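PDB 3DV9: beta-phosphoglucomutase from Bacteroides vulgatus, which is a putative beta-phosphoglucomutase of the haloacid dehalogenase (HAD) superfamily, probably interconverting beta-glucose 1-phosphate and glucose 6-phosphate with the help of magnesium. Local coordinates for residues V26-M30 and D31-F35; L193-Q196 and A197-A201. All blocks are in the same frame, centred on the assembly; numbering follows the deposited sequence.

Overall arrangement
Both contacts are local, each made within one unbroken run of chain, and contact 1 illustrates how a Rossmann-like fold builds its active site at strand ends. From the N terminus, contact 1 comes first: strand 25-29, central in the parallel sheet, runs out into a tight turn over the magnesium ion before helix 38-51. Contact 2 follows much later, along helix 192-200, which leads from strand 185-189 to strand 204-208. The two lie in series, neither nesting nor crossing, with centres about 14 Å apart and nearest atoms about 6 Å apart. They do not touch, yet strand 185-189 lies beside strand 25-29, and N190, just after strand 185-189 and before contact 2, also binds the magnesium ion.

Contact 1 of 2, residues V26-M30 and D31-F35; sequences VLFDM and DGVLF. With MG (magnesium ion), chain B; PO4 (phosphate ion), chain C.
D29 and D31 meet at the magnesium ion, one through its side chain and the other through its backbone. D29 OD2 lies 2.2 Å from the magnesium ion, and the carbonyl O of D31 binds it at 2.3 Å. This brings D29 OD2 within 2.9 Å of D31 O, a close approach that the cation probably makes tolerable. With CG anti to the backbone N (chi1 179°), the D29 carboxylate reaches to the ion, whose protein ligands are completed by E65 and N190. Its other oxygen, OD1, forms a salt bridge with K165. A phosphate ion also coordinates the metal, but it overlaps modelled waters and crowds D29 OD1, so its finer contacts are doubtful.

The spacing fits the DxDx(T/V) motif of HAD enzymes, in which the first aspartate is the phosphoryl-accepting nucleophile and the second, in the phosphomutases, a general acid-base; D29 and D31 probably play these parts. The D31 side chain turns from the metal, and its OD1 takes a hydrogen bond from S37 while the methyl CE of M30, modelled as selenomethionine, lies 3.6 Å from D31 OD1. Shortened to an alanine, the residue would lose its carboxylate, which would probably leave the S37 hydroxyl without its mate and a gap beside the M30 methyl.

Behind this shell, M30 O gathers three amides: L34 N at 2.9 Å, V33 N, which approaches from above the carbonyl plane, at 3.1 Å, and F35 N on the straightest line (169°). G32, at phi 80°, permits the turn. D29 O, buried without a polar partner, is covered by V33 CB at 3.2 Å. V33 CG1 abuts the edge of the F28 ring, while the M30 selenium makes a Met-aromatic contact at the edge of F35.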
ATOM      1  N   VAL A  26       6.747   7.743  -7.870  1.00 18.02           N
ATOM      2  CA  VAL A  26       6.794   6.991  -6.603  1.00 17.68           C
ATOM      3  C   VAL A  26       5.345   6.732  -6.204  1.00 18.33           C
ATOM      4  O   VAL A  26       4.567   7.668  -5.978  1.00 17.90           O
ATOM      5  CB  VAL A  26       7.590   7.707  -5.457  1.00 17.73           C
ATOM      6  CG1 VAL A  26       7.743   6.750  -4.216  1.00 17.84           C
ATOM      7  CG2 VAL A  26       8.982   8.168  -5.931  1.00 18.06           C
ATOM      8  N   LEU A  27       4.997   5.443  -6.168  1.00 18.00           N
ATOM      9  CA  LEU A  27       3.631   4.968  -5.967  1.00 18.17           C
ATOM     10  C   LEU A  27       3.472   4.585  -4.525  1.00 18.11           C
ATOM     11  O   LEU A  27       4.045   3.589  -4.078  1.00 18.35           O
ATOM     12  CB  LEU A  27       3.357   3.722  -6.848  1.00 18.18           C
ATOM     13  CG  LEU A  27       3.042   4.005  -8.312  1.00 22.29           C
ATOM     14  CD1 LEU A  27       3.639   5.248  -8.900  1.00 20.26           C
ATOM     15  CD2 LEU A  27       3.243   2.734  -9.199  1.00 19.63           C
ATOM     16  N   PHE A  28       2.711   5.383  -3.777  1.00 15.93           N
ATOM     17  CA  PHE A  28       2.524   5.149  -2.330  1.00 17.20           C
ATOM     18  C   PHE A  28       1.248   4.432  -2.001  1.00 17.30           C
ATOM     19  O   PHE A  28       0.127   4.890  -2.331  1.00 16.71           O
ATOM     20  CB  PHE A  28       2.482   6.474  -1.584  1.00 17.56           C
ATOM     21  CG  PHE A  28       3.795   7.151  -1.483  1.00 18.72           C
ATOM     22  CD1 PHE A  28       4.564   6.986  -0.321  1.00 19.68           C
ATOM     23  CD2 PHE A  28       4.270   7.956  -2.515  1.00 17.97           C
ATOM     24  CE1 PHE A  28       5.815   7.619  -0.184  1.00 20.02           C
ATOM     25  CE2 PHE A  28       5.535   8.595  -2.405  1.00 18.14           C
ATOM     26  CZ  PHE A  28       6.288   8.441  -1.235  1.00 16.46           C
ATOM     27  N   ASP A  29       1.385   3.340  -1.255  1.00 17.79           N
ATOM     28  CA  ASP A  29       0.209   2.868  -0.572  1.00 18.01           C
ATOM     29  C   ASP A  29      -0.350   3.949   0.405  1.00 18.65           C
ATOM     30  O   ASP A  29       0.397   4.828   0.874  1.00 17.75           O
ATOM     31  CB  ASP A  29       0.574   1.599   0.194  1.00 18.86           C
ATOM     32  CG  ASP A  29      -0.567   1.053   0.945  1.00 22.47           C
ATOM     33  OD1 ASP A  29      -1.637   0.874   0.316  1.00 24.48           O
ATOM     34  OD2 ASP A  29      -0.408   0.843   2.160  1.00 25.21           O
HETATM   35  N   MSE A  30      -1.660   3.921   0.703  1.00 17.82           N
HETATM   36  CA  MSE A  30      -2.186   4.905   1.664  1.00 18.38           C
HETATM   37  C   MSE A  30      -2.175   4.476   3.156  1.00 17.92           C
HETATM   38  O   MSE A  30      -1.498   5.057   3.997  1.00 19.12           O
HETATM   39  CB  MSE A  30      -3.595   5.368   1.274  1.00 17.79           C
HETATM   40  CG  MSE A  30      -4.028   6.552   2.156  1.00 17.45           C
HETATM   41 SE   MSE A  30      -5.768   7.199   1.639  0.70 21.30          SE
HETATM   42  CE  MSE A  30      -6.820   5.655   2.258  1.00 22.85           C
ATOM     43  N   ASP A  31      -2.967   3.469   3.479  1.00 17.58           N
ATOM     44  CA  ASP A  31      -3.115   3.048   4.881  1.00 17.71           C
ATOM     45  C   ASP A  31      -1.837   2.420   5.423  1.00 17.71           C
ATOM     46  O   ASP A  31      -1.345   1.443   4.880  1.00 18.16           O
ATOM     47  CB  ASP A  31      -4.271   2.067   5.002  1.00 18.15           C
ATOM     48  CG  ASP A  31      -5.604   2.701   4.659  1.00 20.01           C
ATOM     49  OD1 ASP A  31      -5.963   3.736   5.239  1.00 19.85           O
ATOM     50  OD2 ASP A  31      -6.287   2.143   3.782  1.00 22.57           O
ATOM     51  N   GLY A  32      -1.335   2.969   6.543  1.00 16.67           N
ATOM     52  CA  GLY A  32      -0.098   2.470   7.111  1.00 17.64           C
ATOM     53  C   GLY A  32       1.164   2.981   6.436  1.00 19.45           C
ATOM     54  O   GLY A  32       2.267   2.533   6.766  1.00 20.39           O
ATOM     55  N   VAL A  33       1.014   3.911   5.477  1.00 17.51           N
ATOM     56  CA  VAL A  33       2.190   4.523   4.811  1.00 17.27           C
ATOM     57  C   VAL A  33       2.049   6.039   4.861  1.00 18.17           C
ATOM     58  O   VAL A  33       2.922   6.745   5.396  1.00 19.42           O
ATOM     59  CB  VAL A  33       2.318   4.000   3.343  1.00 17.94           C
ATOM     60  CG1 VAL A  33       3.353   4.840   2.543  1.00 19.66           C
ATOM     61  CG2 VAL A  33       2.674   2.477   3.356  1.00 20.21           C
ATOM     62  N   LEU A  34       0.947   6.541   4.291  1.00 17.85           N
ATOM     63  CA  LEU A  34       0.572   7.973   4.392  1.00 17.71           C
ATOM     64  C   LEU A  34      -0.130   8.347   5.696  1.00 18.44           C
ATOM     65  O   LEU A  34       0.204   9.370   6.302  1.00 18.92           O
ATOM     66  CB  LEU A  34      -0.233   8.422   3.161  1.00 17.97           C
ATOM     67  CG  LEU A  34       0.501   8.175   1.830  1.00 18.06           C
ATOM     68  CD1 LEU A  34      -0.451   8.667   0.734  1.00 20.49           C
ATOM     69  CD2 LEU A  34       1.864   8.915   1.761  1.00 16.70           C
ATOM     70  N   PHE A  35      -1.102   7.522   6.099  1.00 17.96           N
ATOM     71  CA  PHE A  35      -1.869   7.757   7.297  1.00 17.82           C
ATOM     72  C   PHE A  35      -1.684   6.605   8.266  1.00 16.93           C
ATOM     73  O   PHE A  35      -1.628   5.434   7.840  1.00 18.01           O
ATOM     74  CB  PHE A  35      -3.372   7.879   6.970  1.00 18.42           C
ATOM     75  CG  PHE A  35      -3.753   9.150   6.251  1.00 17.66           C
ATOM     76  CD1 PHE A  35      -3.723  10.376   6.890  1.00 18.79           C
ATOM     77  CD2 PHE A  35      -4.192   9.095   4.914  1.00 21.09           C
ATOM     78  CE1 PHE A  35      -4.115  11.545   6.245  1.00 20.63           C
ATOM     79  CE2 PHE A  35      -4.588  10.297   4.230  1.00 22.45           C
ATOM     80  CZ  PHE A  35      -4.543  11.521   4.921  1.00 21.12           C
TER
HETATM   81 MG    MG B 301      -1.181  -0.465   3.688  1.00 15.35          MG
HETATM   82  P   PO4 C 302      -4.083   0.065   1.832  0.60 21.61           P
HETATM   83  O1  PO4 C 302      -3.935   1.516   1.420  0.60 21.89           O
HETATM   84  O2  PO4 C 302      -3.073  -0.307   2.881  0.60 22.69           O
HETATM   85  O3  PO4 C 302      -3.923  -0.856   0.619  0.60 23.70           O
HETATM   86  O4  PO4 C 302      -5.474  -0.221   2.384  0.60 19.22           O
HETATM   87  O   HOH W   1      -4.236   2.113   1.319  0.40 15.73           O
HETATM   88  O   HOH W   2      -3.004  -0.833   2.701  0.40 22.55           O
HETATM   89  O   HOH W   3      -0.849  -2.223   2.089  1.00 20.62           O

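Contact 2 of 2, residues L193-Q196 and A197-A201; sequences LGVQ and AGVAA
V195 and V199, one helical turn apart, stand side by side and point the same way, with V195 CG1 4.1 Å from V199 CG2. Both hold CG1 anti to the backbone N (chi1 173° and 170°); the shared torsion sets the two isopropyl groups in the same orientation, and they make one apolar ridge along the helix. V199 CG2 also lies against the carbonyl O of V195, at 3.3 Å, just beside the hydrogen bond that this oxygen accepts from V199 N.

The close packing is that of the backbone. Four successive i+4 bonds join the turns, the hallmark of an alpha helix: A197 N to L193 O, G198 N to G194 O, V199 N to V195 O at 2.9 Å, and A200 N to Q196 O at 2.8 Å. The third of these runs nearly along the C=O axis, with a C=O...N angle of 164°, whereas the donor of the first is tilted from the carbonyl plane. The methyl CB of A197 rests 3.5 Å from G194 O, and G194 and G198, both buried, add no side chain to the helix at these two positions. G194 lies near the magnesium ion but is not a ligand of it.

The solvent side is looser. A200 is exposed, its CB meeting little of the preceding turn beyond Q196 O, and Q196 points away from 197-201, its extended chain touching P166 and E221 in neighbouring loops.

The helix is the connection of a beta-alpha-beta crossover between the parallel strands 185-189 and 204-208. Its valine ridge faces the second of these, V195 on T205 and A207 and V199 on T205, while A197 and A201 pack against Y171 of helix 169-178.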
ATOM      1  N   LEU A 193       0.432  -8.346   1.461  1.00 19.50           N
ATOM      2  CA  LEU A 193      -0.313  -8.490   0.180  1.00 19.40           C
ATOM      3  C   LEU A 193      -0.043  -7.317  -0.778  1.00 19.76           C
ATOM      4  O   LEU A 193      -0.037  -7.495  -2.000  1.00 19.55           O
ATOM      5  CB  LEU A 193      -1.814  -8.601   0.416  1.00 20.61           C
ATOM      6  CG  LEU A 193      -2.265  -9.845   1.196  1.00 21.57           C
ATOM      7  CD1 LEU A 193      -3.737  -9.729   1.513  1.00 22.79           C
ATOM      8  CD2 LEU A 193      -1.959 -11.121   0.445  1.00 23.39           C
ATOM      9  N   GLY A 194       0.256  -6.151  -0.201  1.00 19.61           N
ATOM     10  CA  GLY A 194       0.674  -4.945  -0.957  1.00 19.40           C
ATOM     11  C   GLY A 194       2.042  -5.150  -1.611  1.00 19.12           C
ATOM     12  O   GLY A 194       2.221  -4.855  -2.791  1.00 18.42           O
ATOM     13  N   VAL A 195       2.988  -5.682  -0.836  1.00 19.02           N
ATOM     14  CA  VAL A 195       4.318  -5.998  -1.336  1.00 18.17           C
ATOM     15  C   VAL A 195       4.162  -7.002  -2.488  1.00 18.34           C
ATOM     16  O   VAL A 195       4.759  -6.843  -3.538  1.00 18.13           O
ATOM     17  CB  VAL A 195       5.246  -6.542  -0.249  1.00 17.80           C
ATOM     18  CG1 VAL A 195       6.543  -7.012  -0.864  1.00 18.69           C
ATOM     19  CG2 VAL A 195       5.535  -5.391   0.774  1.00 14.94           C
ATOM     20  N   GLN A 196       3.346  -8.031  -2.262  1.00 18.24           N
ATOM     21  CA  GLN A 196       3.139  -9.074  -3.286  1.00 19.31           C
ATOM     22  C   GLN A 196       2.646  -8.467  -4.606  1.00 19.93           C
ATOM     23  O   GLN A 196       3.112  -8.864  -5.698  1.00 20.42           O
ATOM     24  CB  GLN A 196       2.134 -10.108  -2.754  1.00 20.29           C
ATOM     25  CG  GLN A 196       2.023 -11.291  -3.680  1.00 23.34           C
ATOM     26  CD  GLN A 196       1.088 -12.355  -3.155  1.00 28.57           C
ATOM     27  OE1 GLN A 196       0.839 -12.460  -1.945  1.00 27.64           O
ATOM     28  NE2 GLN A 196       0.549 -13.141  -4.068  1.00 31.56           N
ATOM     29  N   ALA A 197       1.693  -7.536  -4.500  1.00 18.77           N
ATOM     30  CA  ALA A 197       1.102  -6.842  -5.678  1.00 19.18           C
ATOM     31  C   ALA A 197       2.174  -6.030  -6.422  1.00 19.09           C
ATOM     32  O   ALA A 197       2.236  -6.087  -7.665  1.00 18.78           O
ATOM     33  CB  ALA A 197      -0.045  -5.926  -5.252  1.00 18.59           C
ATOM     34  N   GLY A 198       2.989  -5.272  -5.679  1.00 17.98           N
ATOM     35  CA  GLY A 198       4.042  -4.436  -6.291  1.00 18.19           C
ATOM     36  C   GLY A 198       5.051  -5.330  -7.022  1.00 18.68           C
ATOM     37  O   GLY A 198       5.459  -5.046  -8.142  1.00 19.48           O
ATOM     38  N   VAL A 199       5.434  -6.431  -6.370  1.00 18.94           N
ATOM     39  CA  VAL A 199       6.431  -7.344  -6.929  1.00 20.18           C
ATOM     40  C   VAL A 199       5.832  -8.010  -8.192  1.00 20.12           C
ATOM     41  O   VAL A 199       6.506  -8.118  -9.266  1.00 21.23           O
ATOM     42  CB  VAL A 199       6.852  -8.358  -5.870  1.00 19.70           C
ATOM     43  CG1 VAL A 199       7.704  -9.470  -6.475  1.00 20.52           C
ATOM     44  CG2 VAL A 199       7.644  -7.648  -4.812  1.00 17.19           C
ATOM     45  N   ALA A 200       4.557  -8.391  -8.094  1.00 21.48           N
ATOM     46  CA  ALA A 200       3.857  -9.032  -9.235  1.00 21.30           C
ATOM     47  C   ALA A 200       3.711  -8.054 -10.396  1.00 22.17           C
ATOM     48  O   ALA A 200       3.598  -8.479 -11.549  1.00 22.42           O
ATOM     49  CB  ALA A 200       2.452  -9.579  -8.820  1.00 21.90           C
ATOM     50  N   ALA A 201       3.623  -6.749 -10.095  1.00 21.56           N
ATOM     51  CA  ALA A 201       3.559  -5.717 -11.131  1.00 21.61           C
ATOM     52  C   ALA A 201       4.917  -5.415 -11.784  1.00 20.71           C
ATOM     53  O   ALA A 201       4.979  -4.653 -12.756  1.00 22.43           O
ATOM     54  CB  ALA A 201       2.963  -4.424 -10.575  1.00 21.54           C
TER